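Local coordinates for protein Uly1 (Catenovulum maritimum, PDB 7DRQ) that probably cleaves the algal polysaccharide ulvan as a calcium-binding lyase of polysaccharide lyase family 24, built on a beta-propeller scaffold, at residues A[10-15]-A[62-68]; A[91-97]-A[124-128]; A[99-103]-A[136-140]; A[108-114]-A[202-206]; A[144-148]-A[193-199]. Numbering follows the deposited sequence.

Contact 1: residues A[10-15]-A[62-68]; sequences VTDQAL and MTWYRGG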
# COMPACT_ATOMS: atom_id res chain seq x y z
N VAL A 10 -2.04 -8.08 19.20
CA VAL A 10 -0.81 -7.35 18.93
C VAL A 10 -0.61 -6.24 19.95
O VAL A 10 0.46 -6.13 20.56
CB VAL A 10 -0.81 -6.81 17.50
CG1 VAL A 10 0.47 -6.00 17.22
CG2 VAL A 10 -0.94 -7.97 16.52
N THR A 11 -1.62 -5.39 20.13
CA THR A 11 -1.51 -4.30 21.08
C THR A 11 -2.90 -3.82 21.44
O THR A 11 -3.86 -4.04 20.71
CB THR A 11 -0.66 -3.14 20.52
OG1 THR A 11 -0.51 -2.12 21.52
CG2 THR A 11 -1.33 -2.53 19.30
N ASP A 12 -2.99 -3.18 22.60
CA ASP A 12 -4.16 -2.42 23.01
C ASP A 12 -3.94 -0.93 22.87
O ASP A 12 -4.77 -0.14 23.33
CB ASP A 12 -4.53 -2.74 24.46
CG ASP A 12 -5.10 -4.13 24.62
OD1 ASP A 12 -5.97 -4.52 23.82
OD2 ASP A 12 -4.67 -4.83 25.57
N GLN A 13 -2.82 -0.52 22.26
CA GLN A 13 -2.44 0.88 22.21
C GLN A 13 -2.21 1.37 20.78
O GLN A 13 -1.43 2.30 20.57
CB GLN A 13 -1.18 1.12 23.04
CG GLN A 13 -1.28 0.66 24.47
CD GLN A 13 -0.56 1.61 25.41
OE1 GLN A 13 0.57 2.01 25.15
NE2 GLN A 13 -1.22 1.98 26.51
N ALA A 14 -2.86 0.76 19.79
CA ALA A 14 -2.71 1.22 18.41
C ALA A 14 -3.37 2.58 18.22
O ALA A 14 -4.49 2.81 18.68
CB ALA A 14 -3.32 0.21 17.44
N LEU A 15 -2.66 3.48 17.55
CA LEU A 15 -3.16 4.84 17.36
C LEU A 15 -4.40 4.86 16.47
O LEU A 15 -4.46 4.19 15.44
CB LEU A 15 -2.07 5.72 16.76
CG LEU A 15 -2.48 7.16 16.40
CD1 LEU A 15 -2.89 7.93 17.67
CD2 LEU A 15 -1.36 7.89 15.66
N MSE A 62 4.99 -6.68 11.88
CA MSE A 62 3.85 -5.78 11.77
C MSE A 62 4.19 -4.39 12.29
O MSE A 62 4.78 -4.25 13.36
CB MSE A 62 2.66 -6.34 12.54
CG MSE A 62 2.16 -7.65 11.98
SE MSE A 62 0.87 -8.45 13.24
CE MSE A 62 2.08 -9.39 14.43
N THR A 63 3.83 -3.36 11.53
CA THR A 63 4.07 -1.98 11.92
C THR A 63 2.77 -1.32 12.37
O THR A 63 1.68 -1.75 12.00
CB THR A 63 4.68 -1.17 10.78
OG1 THR A 63 3.72 -1.04 9.72
CG2 THR A 63 5.95 -1.84 10.24
N TRP A 64 2.92 -0.26 13.15
CA TRP A 64 1.80 0.52 13.65
C TRP A 64 2.36 1.76 14.34
O TRP A 64 3.49 1.74 14.83
CB TRP A 64 0.92 -0.29 14.62
CG TRP A 64 1.67 -1.04 15.72
CD1 TRP A 64 2.46 -2.15 15.57
CD2 TRP A 64 1.65 -0.75 17.12
NE1 TRP A 64 2.94 -2.56 16.80
CE2 TRP A 64 2.46 -1.72 17.76
CE3 TRP A 64 1.02 0.23 17.90
CZ2 TRP A 64 2.67 -1.72 19.13
CZ3 TRP A 64 1.23 0.21 19.27
CH2 TRP A 64 2.04 -0.75 19.87
N TYR A 65 1.57 2.82 14.35
CA TYR A 65 1.80 3.94 15.26
C TYR A 65 1.09 3.66 16.58
O TYR A 65 -0.01 3.11 16.59
CB TYR A 65 1.24 5.24 14.67
CG TYR A 65 1.97 5.75 13.47
CD1 TYR A 65 3.17 6.46 13.60
CD2 TYR A 65 1.45 5.56 12.19
CE1 TYR A 65 3.83 6.94 12.49
CE2 TYR A 65 2.10 6.04 11.08
CZ TYR A 65 3.28 6.73 11.23
OH TYR A 65 3.91 7.19 10.11
N ARG A 66 1.72 4.06 17.68
CA ARG A 66 1.17 3.86 19.02
C ARG A 66 0.41 5.10 19.50
O ARG A 66 0.85 6.23 19.29
CB ARG A 66 2.29 3.53 20.01
CG ARG A 66 1.78 3.24 21.43
CD ARG A 66 2.93 2.83 22.35
NE ARG A 66 3.82 3.97 22.54
CZ ARG A 66 5.06 3.89 23.00
NH1 ARG A 66 5.58 2.72 23.34
NH2 ARG A 66 5.78 5.00 23.11
N GLY A 67 -0.76 4.88 20.14
CA GLY A 67 -1.53 5.99 20.66
C GLY A 67 -1.10 6.36 22.08
O GLY A 67 -0.30 5.67 22.71
N GLY A 68 -1.65 7.47 22.58
CA GLY A 68 -2.57 8.32 21.84
C GLY A 68 -1.95 9.52 21.13
O GLY A 68 -0.82 9.44 20.64
O HOH W 1 0.43 4.42 24.79

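Contact 2: residues A[91-97]-A[124-128]; sequences FPHQHTG and LLYDM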
# COMPACT_ATOMS: atom_id res chain seq x y z
N PHE A 91 10.42 3.14 17.94
CA PHE A 91 11.31 4.05 17.24
C PHE A 91 11.08 5.48 17.70
O PHE A 91 9.97 5.84 18.12
CB PHE A 91 11.10 3.96 15.72
CG PHE A 91 11.78 2.77 15.10
CD1 PHE A 91 11.18 1.53 15.10
CD2 PHE A 91 13.05 2.90 14.54
CE1 PHE A 91 11.82 0.43 14.56
CE2 PHE A 91 13.70 1.79 13.99
CZ PHE A 91 13.09 0.57 14.00
N PRO A 92 12.12 6.31 17.68
CA PRO A 92 11.97 7.68 18.18
C PRO A 92 10.98 8.51 17.39
O PRO A 92 10.35 9.41 17.96
CB PRO A 92 13.39 8.26 18.08
CG PRO A 92 14.30 7.07 18.09
CD PRO A 92 13.53 5.93 17.48
N HIS A 93 10.84 8.26 16.09
CA HIS A 93 9.99 9.11 15.26
C HIS A 93 8.53 9.02 15.68
O HIS A 93 8.01 7.94 15.97
CB HIS A 93 10.09 8.72 13.80
CG HIS A 93 9.34 9.64 12.89
ND1 HIS A 93 9.80 10.91 12.58
CD2 HIS A 93 8.16 9.50 12.24
CE1 HIS A 93 8.94 11.49 11.77
NE2 HIS A 93 7.93 10.66 11.55
N GLN A 94 7.84 10.16 15.64
CA GLN A 94 6.41 10.24 15.93
C GLN A 94 5.68 10.76 14.71
O GLN A 94 6.20 11.63 14.00
CB GLN A 94 6.12 11.17 17.13
CG GLN A 94 6.78 10.74 18.43
CD GLN A 94 6.91 11.88 19.41
OE1 GLN A 94 7.82 12.71 19.29
NE2 GLN A 94 6.00 11.96 20.37
N HIS A 95 4.49 10.22 14.45
CA HIS A 95 3.66 10.66 13.33
C HIS A 95 3.58 12.18 13.29
O HIS A 95 3.20 12.81 14.29
CB HIS A 95 2.26 10.04 13.47
CG HIS A 95 1.30 10.41 12.38
ND1 HIS A 95 1.63 10.33 11.04
CD2 HIS A 95 0.01 10.82 12.43
CE1 HIS A 95 0.58 10.70 10.32
NE2 HIS A 95 -0.41 11.01 11.14
N THR A 96 3.94 12.78 12.15
CA THR A 96 3.94 14.23 12.03
C THR A 96 2.63 14.77 11.45
O THR A 96 2.51 15.98 11.25
CB THR A 96 5.14 14.70 11.19
OG1 THR A 96 5.12 14.09 9.90
CG2 THR A 96 6.44 14.35 11.91
N GLY A 97 1.65 13.90 11.21
CA GLY A 97 0.32 14.37 10.86
C GLY A 97 0.26 14.96 9.47
O GLY A 97 1.01 14.58 8.56
N LEU A 124 12.30 -0.17 6.81
CA LEU A 124 11.12 0.58 7.19
C LEU A 124 11.07 1.90 6.44
O LEU A 124 12.08 2.62 6.39
CB LEU A 124 11.10 0.87 8.70
CG LEU A 124 11.04 -0.37 9.59
CD1 LEU A 124 11.45 0.00 11.00
CD2 LEU A 124 9.62 -0.94 9.57
N LEU A 125 9.91 2.23 5.90
CA LEU A 125 9.66 3.52 5.26
C LEU A 125 8.40 4.11 5.87
O LEU A 125 7.37 3.43 5.92
CB LEU A 125 9.50 3.35 3.76
CG LEU A 125 10.81 3.04 3.03
CD1 LEU A 125 10.52 2.53 1.64
CD2 LEU A 125 11.73 4.27 2.97
N TYR A 126 8.46 5.36 6.32
CA TYR A 126 7.28 5.80 7.07
C TYR A 126 7.06 7.31 7.01
O TYR A 126 7.99 8.10 6.81
CB TYR A 126 7.37 5.37 8.53
CG TYR A 126 8.70 5.56 9.23
CD1 TYR A 126 9.01 6.75 9.89
CD2 TYR A 126 9.61 4.50 9.33
CE1 TYR A 126 10.21 6.90 10.59
CE2 TYR A 126 10.81 4.63 10.03
CZ TYR A 126 11.10 5.83 10.66
OH TYR A 126 12.30 5.96 11.36
N ASP A 127 5.79 7.67 7.22
CA ASP A 127 5.38 9.04 7.54
C ASP A 127 5.69 10.01 6.41
O ASP A 127 6.25 11.08 6.63
CB ASP A 127 5.99 9.51 8.86
CG ASP A 127 5.11 10.53 9.57
OD1 ASP A 127 3.90 10.59 9.24
OD2 ASP A 127 5.60 11.26 10.45
N MSE A 128 5.32 9.61 5.19
CA MSE A 128 5.59 10.38 3.98
C MSE A 128 4.35 10.65 3.15
O MSE A 128 3.57 9.74 2.87
CB MSE A 128 6.60 9.63 3.12
CG MSE A 128 7.93 9.42 3.78
SE MSE A 128 9.17 8.73 2.49
CE MSE A 128 9.10 6.84 3.00
O HOH W 2 12.85 6.83 14.23

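Contact 3: residues A[99-103]-A[136-140]; sequences EGRWW and DTGGN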
# COMPACT_ATOMS: atom_id res chain seq x y z
N GLU A 99 1.26 17.50 7.07
CA GLU A 99 2.32 18.48 6.80
C GLU A 99 2.87 19.08 8.09
O GLU A 99 3.01 20.30 8.24
CB GLU A 99 1.81 19.57 5.85
CG GLU A 99 1.40 19.02 4.47
CD GLU A 99 0.74 20.05 3.57
OE1 GLU A 99 0.28 19.68 2.47
OE2 GLU A 99 0.65 21.22 3.97
N GLY A 100 3.18 18.21 9.05
CA GLY A 100 3.78 18.63 10.30
C GLY A 100 2.79 18.92 11.41
O GLY A 100 3.20 18.99 12.58
N ARG A 101 1.51 19.10 11.08
CA ARG A 101 0.47 19.37 12.07
C ARG A 101 0.07 18.03 12.65
O ARG A 101 -0.86 17.37 12.18
CB ARG A 101 -0.72 20.08 11.44
CG ARG A 101 -0.46 21.55 11.12
CD ARG A 101 0.37 21.74 9.85
NE ARG A 101 0.16 23.07 9.29
CZ ARG A 101 0.86 23.57 8.26
NH1 ARG A 101 1.81 22.84 7.68
NH2 ARG A 101 0.60 24.79 7.81
N TRP A 102 0.79 17.63 13.70
CA TRP A 102 0.74 16.26 14.18
C TRP A 102 -0.59 15.92 14.85
O TRP A 102 -0.88 14.74 15.05
CB TRP A 102 1.90 16.00 15.14
CG TRP A 102 2.04 17.04 16.22
CD1 TRP A 102 2.88 18.11 16.21
CD2 TRP A 102 1.30 17.11 17.45
NE1 TRP A 102 2.72 18.85 17.36
CE2 TRP A 102 1.76 18.26 18.14
CE3 TRP A 102 0.31 16.32 18.04
CZ2 TRP A 102 1.25 18.63 19.39
CZ3 TRP A 102 -0.19 16.70 19.28
CH2 TRP A 102 0.28 17.84 19.94
N TRP A 103 -1.39 16.93 15.20
CA TRP A 103 -2.73 16.70 15.76
C TRP A 103 -3.79 16.47 14.68
O TRP A 103 -4.96 16.30 15.02
CB TRP A 103 -3.13 17.88 16.65
CG TRP A 103 -3.08 19.17 15.88
CD1 TRP A 103 -4.09 19.74 15.18
CD2 TRP A 103 -1.93 20.01 15.68
NE1 TRP A 103 -3.66 20.89 14.57
CE2 TRP A 103 -2.34 21.08 14.86
CE3 TRP A 103 -0.60 19.96 16.12
CZ2 TRP A 103 -1.47 22.10 14.47
CZ3 TRP A 103 0.27 20.98 15.73
CH2 TRP A 103 -0.17 22.04 14.91
N ASP A 136 6.30 23.20 3.84
CA ASP A 136 6.02 24.20 4.87
C ASP A 136 5.30 23.51 6.01
O ASP A 136 4.10 23.20 5.92
CB ASP A 136 5.18 25.34 4.29
CG ASP A 136 4.85 26.41 5.33
OD1 ASP A 136 5.33 26.32 6.47
OD2 ASP A 136 4.10 27.36 4.99
N THR A 137 6.01 23.27 7.11
CA THR A 137 5.40 22.57 8.23
C THR A 137 4.61 23.50 9.15
O THR A 137 4.15 23.05 10.20
CB THR A 137 6.45 21.83 9.06
OG1 THR A 137 7.28 22.79 9.74
CG2 THR A 137 7.31 20.94 8.17
N GLY A 138 4.46 24.77 8.78
CA GLY A 138 3.73 25.71 9.61
C GLY A 138 4.32 25.89 10.99
O GLY A 138 3.57 26.10 11.95
N GLY A 139 5.64 25.80 11.12
CA GLY A 139 6.29 25.94 12.41
C GLY A 139 6.37 24.67 13.23
O GLY A 139 6.65 24.75 14.43
N ASN A 140 6.12 23.51 12.63
CA ASN A 140 6.14 22.24 13.34
C ASN A 140 7.29 21.40 12.79
O ASN A 140 7.09 20.48 12.00
CB ASN A 140 4.81 21.52 13.19
CG ASN A 140 3.65 22.32 13.74
OD1 ASN A 140 3.44 22.38 14.95
ND2 ASN A 140 2.88 22.94 12.85
O HOH W 3 2.26 23.19 3.99
O HOH W 4 1.58 25.69 4.90
O HOH W 5 4.90 21.23 16.74

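Contact 4: residues A[108-114]-A[202-206]; sequences HNTIAVA and TYPTF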
# COMPACT_ATOMS: atom_id res chain seq x y z
N HIS A 108 -2.23 8.75 4.69
CA HIS A 108 -1.24 8.45 3.67
C HIS A 108 0.04 7.94 4.29
O HIS A 108 0.79 7.19 3.66
CB HIS A 108 -0.90 9.68 2.82
CG HIS A 108 -2.01 10.14 1.93
ND1 HIS A 108 -3.00 11.00 2.36
CD2 HIS A 108 -2.28 9.87 0.63
CE1 HIS A 108 -3.84 11.23 1.37
NE2 HIS A 108 -3.42 10.57 0.30
N ASN A 109 0.33 8.38 5.51
CA ASN A 109 1.68 8.33 6.08
C ASN A 109 1.93 7.02 6.81
O ASN A 109 2.33 7.01 7.97
CB ASN A 109 1.88 9.52 7.01
CG ASN A 109 2.01 10.83 6.26
OD1 ASN A 109 1.50 10.96 5.15
ND2 ASN A 109 2.67 11.80 6.88
N THR A 110 1.72 5.92 6.11
CA THR A 110 1.84 4.59 6.70
C THR A 110 3.31 4.23 6.96
O THR A 110 4.25 4.90 6.53
CB THR A 110 1.20 3.56 5.77
OG1 THR A 110 1.82 3.66 4.47
CG2 THR A 110 -0.28 3.83 5.66
N ILE A 111 3.48 3.12 7.68
CA ILE A 111 4.79 2.53 7.94
C ILE A 111 4.87 1.22 7.16
O ILE A 111 4.22 0.24 7.53
CB ILE A 111 5.02 2.26 9.43
CG1 ILE A 111 4.68 3.49 10.28
CG2 ILE A 111 6.46 1.77 9.65
CD1 ILE A 111 4.23 3.09 11.72
N ALA A 112 5.69 1.20 6.11
CA ALA A 112 5.90 -0.01 5.33
C ALA A 112 7.10 -0.77 5.87
O ALA A 112 8.08 -0.16 6.32
CB ALA A 112 6.12 0.32 3.86
N VAL A 113 7.02 -2.10 5.85
CA VAL A 113 8.10 -2.95 6.35
C VAL A 113 8.43 -4.00 5.30
O VAL A 113 7.55 -4.49 4.58
CB VAL A 113 7.73 -3.61 7.71
CG1 VAL A 113 6.47 -4.50 7.57
CG2 VAL A 113 8.91 -4.40 8.27
N ALA A 114 9.71 -4.34 5.21
CA ALA A 114 10.14 -5.48 4.40
C ALA A 114 11.36 -6.14 5.04
O ALA A 114 12.15 -5.49 5.74
CB ALA A 114 10.51 -5.06 2.97
N THR A 202 5.33 9.20 -2.10
CA THR A 202 4.21 8.72 -1.28
C THR A 202 3.99 7.24 -1.57
O THR A 202 4.36 6.73 -2.63
CB THR A 202 2.92 9.52 -1.57
OG1 THR A 202 3.22 10.92 -1.65
CG2 THR A 202 1.85 9.28 -0.49
N TYR A 203 3.39 6.54 -0.59
CA TYR A 203 2.92 5.15 -0.69
C TYR A 203 4.04 4.12 -0.82
O TYR A 203 4.15 3.47 -1.87
CB TYR A 203 1.99 4.96 -1.89
CG TYR A 203 0.75 5.80 -1.89
CD1 TYR A 203 -0.20 5.70 -0.88
CD2 TYR A 203 0.52 6.69 -2.92
CE1 TYR A 203 -1.34 6.48 -0.90
CE2 TYR A 203 -0.60 7.47 -2.95
CZ TYR A 203 -1.53 7.37 -1.95
OH TYR A 203 -2.65 8.16 -2.03
N PRO A 204 4.87 3.93 0.21
CA PRO A 204 5.90 2.88 0.13
C PRO A 204 5.27 1.49 0.16
O PRO A 204 4.48 1.18 1.05
CB PRO A 204 6.75 3.13 1.38
CG PRO A 204 5.77 3.74 2.37
CD PRO A 204 4.83 4.58 1.53
N THR A 205 5.60 0.68 -0.85
CA THR A 205 5.10 -0.69 -0.95
C THR A 205 6.23 -1.58 -1.46
O THR A 205 6.67 -1.41 -2.60
CB THR A 205 3.89 -0.79 -1.88
OG1 THR A 205 2.85 0.06 -1.39
CG2 THR A 205 3.36 -2.23 -1.93
N PHE A 206 6.68 -2.51 -0.62
CA PHE A 206 7.71 -3.46 -0.99
C PHE A 206 7.09 -4.71 -1.62
O PHE A 206 5.94 -5.07 -1.35
CB PHE A 206 8.52 -3.91 0.24
CG PHE A 206 9.25 -2.80 0.96
CD1 PHE A 206 10.52 -2.41 0.55
CD2 PHE A 206 8.71 -2.22 2.10
CE1 PHE A 206 11.22 -1.43 1.25
CE2 PHE A 206 9.39 -1.25 2.80
CZ PHE A 206 10.66 -0.85 2.37
O HOH W 6 2.99 7.35 2.16
O HOH W 7 2.79 1.53 3.28

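Contact 5: residues A[144-148]-A[193-199]; sequences RKDYF and EDHGQFS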
# COMPACT_ATOMS: atom_id res chain seq x y z
N ARG A 144 13.81 19.99 6.28
CA ARG A 144 14.69 20.20 5.14
C ARG A 144 15.57 18.99 4.85
O ARG A 144 15.87 18.71 3.69
CB ARG A 144 15.55 21.44 5.39
CG ARG A 144 14.74 22.73 5.31
CD ARG A 144 15.59 23.94 5.68
NE ARG A 144 15.93 23.94 7.09
CZ ARG A 144 16.80 24.78 7.65
NH1 ARG A 144 17.42 25.69 6.89
NH2 ARG A 144 17.06 24.72 8.94
N LYS A 145 15.99 18.26 5.89
CA LYS A 145 16.76 17.03 5.76
C LYS A 145 16.00 15.84 6.33
O LYS A 145 16.59 14.90 6.87
CB LYS A 145 18.13 17.17 6.44
CG LYS A 145 18.96 18.34 5.90
CD LYS A 145 19.24 18.17 4.41
CE LYS A 145 20.17 19.28 3.89
NZ LYS A 145 20.37 19.15 2.42
N ASP A 146 14.67 15.87 6.21
CA ASP A 146 13.86 14.79 6.77
C ASP A 146 12.61 14.52 5.93
O ASP A 146 11.63 13.97 6.45
CB ASP A 146 13.48 15.12 8.22
CG ASP A 146 13.01 13.90 9.00
OD1 ASP A 146 13.61 12.81 8.83
OD2 ASP A 146 12.05 14.03 9.79
N TYR A 147 12.61 14.92 4.65
CA TYR A 147 11.43 14.79 3.79
C TYR A 147 11.24 13.37 3.27
O TYR A 147 10.15 13.05 2.79
CB TYR A 147 11.54 15.75 2.60
CG TYR A 147 12.84 15.59 1.86
CD1 TYR A 147 13.00 14.62 0.87
CD2 TYR A 147 13.93 16.39 2.16
CE1 TYR A 147 14.19 14.47 0.20
CE2 TYR A 147 15.13 16.25 1.50
CZ TYR A 147 15.26 15.28 0.53
OH TYR A 147 16.44 15.13 -0.14
N PHE A 148 12.28 12.54 3.36
CA PHE A 148 12.25 11.13 3.00
C PHE A 148 12.75 10.38 4.22
O PHE A 148 13.77 10.76 4.81
CB PHE A 148 13.13 10.84 1.76
CG PHE A 148 13.13 9.40 1.34
CD1 PHE A 148 12.14 8.91 0.50
CD2 PHE A 148 14.10 8.53 1.80
CE1 PHE A 148 12.11 7.58 0.14
CE2 PHE A 148 14.10 7.19 1.44
CZ PHE A 148 13.10 6.71 0.59
N GLU A 193 22.71 11.41 -0.99
CA GLU A 193 21.63 12.38 -0.84
C GLU A 193 21.24 12.90 -2.22
O GLU A 193 22.10 13.25 -3.02
CB GLU A 193 22.05 13.54 0.07
CG GLU A 193 20.96 14.61 0.29
CD GLU A 193 21.45 15.79 1.12
OE1 GLU A 193 22.65 15.81 1.48
OE2 GLU A 193 20.65 16.70 1.40
N ASP A 194 19.93 12.90 -2.50
CA ASP A 194 19.47 13.20 -3.86
C ASP A 194 18.03 13.70 -3.75
O ASP A 194 17.08 12.90 -3.77
CB ASP A 194 19.58 11.96 -4.74
CG ASP A 194 19.21 12.23 -6.19
OD1 ASP A 194 18.63 13.30 -6.48
OD2 ASP A 194 19.52 11.36 -7.04
N HIS A 195 17.87 15.02 -3.66
CA HIS A 195 16.53 15.59 -3.49
C HIS A 195 15.65 15.31 -4.71
O HIS A 195 14.47 15.00 -4.56
CB HIS A 195 16.61 17.09 -3.23
CG HIS A 195 15.28 17.71 -2.90
ND1 HIS A 195 14.48 18.30 -3.85
CD2 HIS A 195 14.63 17.82 -1.72
CE1 HIS A 195 13.38 18.75 -3.27
NE2 HIS A 195 13.45 18.47 -1.98
N GLY A 196 16.21 15.39 -5.92
CA GLY A 196 15.43 15.06 -7.10
C GLY A 196 14.85 13.66 -7.02
O GLY A 196 13.69 13.43 -7.38
N GLN A 197 15.64 12.70 -6.51
CA GLN A 197 15.21 11.30 -6.48
C GLN A 197 14.28 11.00 -5.32
O GLN A 197 13.38 10.16 -5.46
CB GLN A 197 16.44 10.38 -6.41
CG GLN A 197 16.09 8.89 -6.41
CD GLN A 197 17.30 7.96 -6.35
OE1 GLN A 197 17.13 6.73 -6.29
NE2 GLN A 197 18.51 8.52 -6.36
N PHE A 198 14.46 11.66 -4.17
CA PHE A 198 13.76 11.22 -2.97
C PHE A 198 12.70 12.19 -2.46
O PHE A 198 12.10 11.93 -1.41
CB PHE A 198 14.78 10.91 -1.88
CG PHE A 198 15.61 9.72 -2.19
CD1 PHE A 198 15.05 8.45 -2.14
CD2 PHE A 198 16.93 9.85 -2.60
CE1 PHE A 198 15.80 7.34 -2.47
CE2 PHE A 198 17.69 8.75 -2.93
CZ PHE A 198 17.13 7.50 -2.86
N SER A 199 12.44 13.28 -3.17
CA SER A 199 11.38 14.19 -2.78
C SER A 199 10.08 13.86 -3.51
O SER A 199 10.07 13.16 -4.53
CB SER A 199 11.78 15.64 -3.08
OG SER A 199 11.98 15.80 -4.46
O HOH W 8 23.35 18.03 2.46
O HOH W 9 17.86 12.60 -0.47
O HOH W 10 18.19 16.88 0.23

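Contact 1: residues A[10-15]-A[62-68]
The flat indole of Trp64 is the bump around which 10-15 bends. Its polar end is held by Thr77, while Thr11 covers one face: Thr11 CG2 sits 3.7 Å from the centroid of the six-membered ring in a CH-pi contact. Gln13 O meets the ring edge, 3.6 Å from Trp64 CZ3. On the Val10 side, Val10 CG2 rests against the selenium of selenomethionine Met62 (SE, 3.8 Å). Beyond the indole the backbones close up. Gly67 N donates to Gln13 O (2.7 Å) and Leu15 N to Tyr65 O (2.8 Å), flanking the single bridge between Ala14 and Arg66. Gly67 provides the hollow, since a beta carbon there would crowd the Leu15 backbone; that backbone fills it, and the Leu15 side chain spreads beyond, with CD2 3.8 Å from Tyr65 CB and CD1 3.9 Å from Gly68 C. Strand 3-15 is the outermost strand of a sheet otherwise made of C-terminal strands, so this contact seats against the next blade the strand that completes the Velcro closure of a beta-propeller.

Contact 2: residues A[91-97]-A[124-128]
One buried carboxylate can organise a whole turn of chain, and Asp127 does so through its conformation. Its backbone is left-handed (phi/psi 63/48) and its chi1 is t, which carries the carboxylate off the end of strand 122-126 and into the bend of 93-96. His93 and His95 both adopt the t rotamer but use different ring nitrogens: His93 NE2 donates to Asp127 OD2 at 2.6 Å, and His95 ND1 to Asp127 OD1 at 2.9 Å. The backbone joins in, with Thr96 N giving a 2.8 Å hydrogen bond to Asp127 OD2. Outside the two segments, Asn109 ND2 is also hydrogen-bonded to Asp127 OD1.

The p rotamer of Tyr126 lays its ring beside that of His93 at an oblique 41°, centroids 5.4 Å apart. Its hydroxyl is hydrogen-bonded to Ser151 and shares a water with the backbone of His93, that water lying 3.0 Å from Tyr126 OH and 3.1 Å from His93 N. Further back, the m rotamers of Phe91 and Leu124 make an apolar end to the contact, with Phe91 CZ 3.5 Å from Leu124 CD1.

His93 ND1 is hydrogen-bonded to Lys185, a residue of a calcium site. The arrangement is a pair of His-carboxylate hydrogen bonds converging on one aspartate, set between two adjacent blades of the beta-propeller and reaching to a calcium-binding loop.

Contact 3: residues A[99-103]-A[136-140]
What stands out is how tightly two irregular loops are pressed together at Gly100: a beta carbon there would clash with Thr137 CB, and the CA atoms of Gly100 and Thr137 lie 4.7 Å apart. Both loops leave the strands of the beta-propeller, and the second opens with an Asx turn, in which Asp136 OD1 accepts from Gly138 N (2.9 Å). Arg101 makes the link between them. Arg101 NH1 donates to Asp136 O and to Glu99 O, each at 2.9 Å, so one nitrogen ties its own loop to the other, and the face of its guanidinium lies over Thr137 O. Arg101 NH2 is hydrogen-bonded to the backbone oxygen of Arg28, whose side chain forms a salt bridge with Glu99. Asn140 folds back, ND2 to Thr137 O (2.9 Å), and its CB nears Gly100 O at 3.1 Å. At the far side, a water donates to Asn140 OD1 at 2.6 Å and accepts from Trp102 NE1 at 3.3 Å.

Contact 4: residues A[108-114]-A[202-206]
Strands 111-114 and 202-206 run nearly alongside each other, 18° apart in direction with axes 6.7 Å apart at closest approach. That is too wide for direct backbone pairing. Ahead of strand 111-114, where the chain is still loop, two waters bridge the segments: one donates to His108 O (2.7 Å) and accepts from Tyr203 N (2.9 Å), another lies 2.6 Å from Thr110 OG1 and donates to Pro204 O (2.8 Å). Small side chains meet larger ones across the rest. Ala112 CB touches Pro204 CG (3.7 Å) and Phe206 CE2 (3.8 Å), while Ala114 CB stands over the Phe206 ring face, 3.5 Å from its centroid, in a CH-pi contact. At the other end, His108 CD2 comes within 3.2 Å of Tyr203 OH; His108 ND1 is hydrogen-bonded to Glu106. Each strand is an edge of its own antiparallel sheet, 111-115 beside 122-126 and 201-208 beside 214-220, so here the edge strands of neighbouring propeller blades line up close to the centre of the chain.

Contact 5: residues A[144-148]-A[193-199]
Lys145 opens the contact by reaching out to Glu193: Lys145 NZ lies 2.7 Å from Glu193 OE2 in a salt bridge, and a water that donates to Glu193 OE1 (2.5 Å) also accepts from Lys145 NZ (3.2 Å). Next to meet the other segment is Tyr147, the most covered residue of its own. The edge of the His195 ring points to the face of Tyr147, with centroids 4.8 Å apart and planes at 71°, while His195 NE2 is hydrogen-bonded to the backbone of Glu133. Waters join Tyr147 OH to Asp194 N (2.9 Å from each) and to Glu193 OE2. Phe148 ends the segment: it receives the edge of Phe198 on its face, centroids also 4.8 Å apart, and its CB lies 3.5 Å from Phe198 O. The helix 195-198 they meet is short and N-capped by Asp194, whose OD1 accepts from Gln197 N. It stands at the head of strand 201-208, with Gln197 reaching strand 239-245, while segment 144-148 leads into strand 150-152 of the preceding propeller blade.

Seen together, the contacts follow successive blades of one propeller. Contact 1 brings the closing strand against the first blade, whose Tyr65 then packs on Asp127 and His95 of contact 2, centres 13 Å away. Contacts 2 and 4 share a sheet: Leu125 O and Ala112 N are 2.8 Å apart, and the centres 10 Å. Contact 4 is also tied to contact 1, with Thr63 OG1 2.6 Å from Ile111 O. Contact 3 touches contact 2 through Trp102, and Phe148 of contact 5 packs on Leu125 of contact 2. The first calcium site borders contacts 2 and 5: the side chains of His93 and Lys185 are about 3 Å apart, and the side chain of Lys145 is about 6 Å from a bound calcium ion.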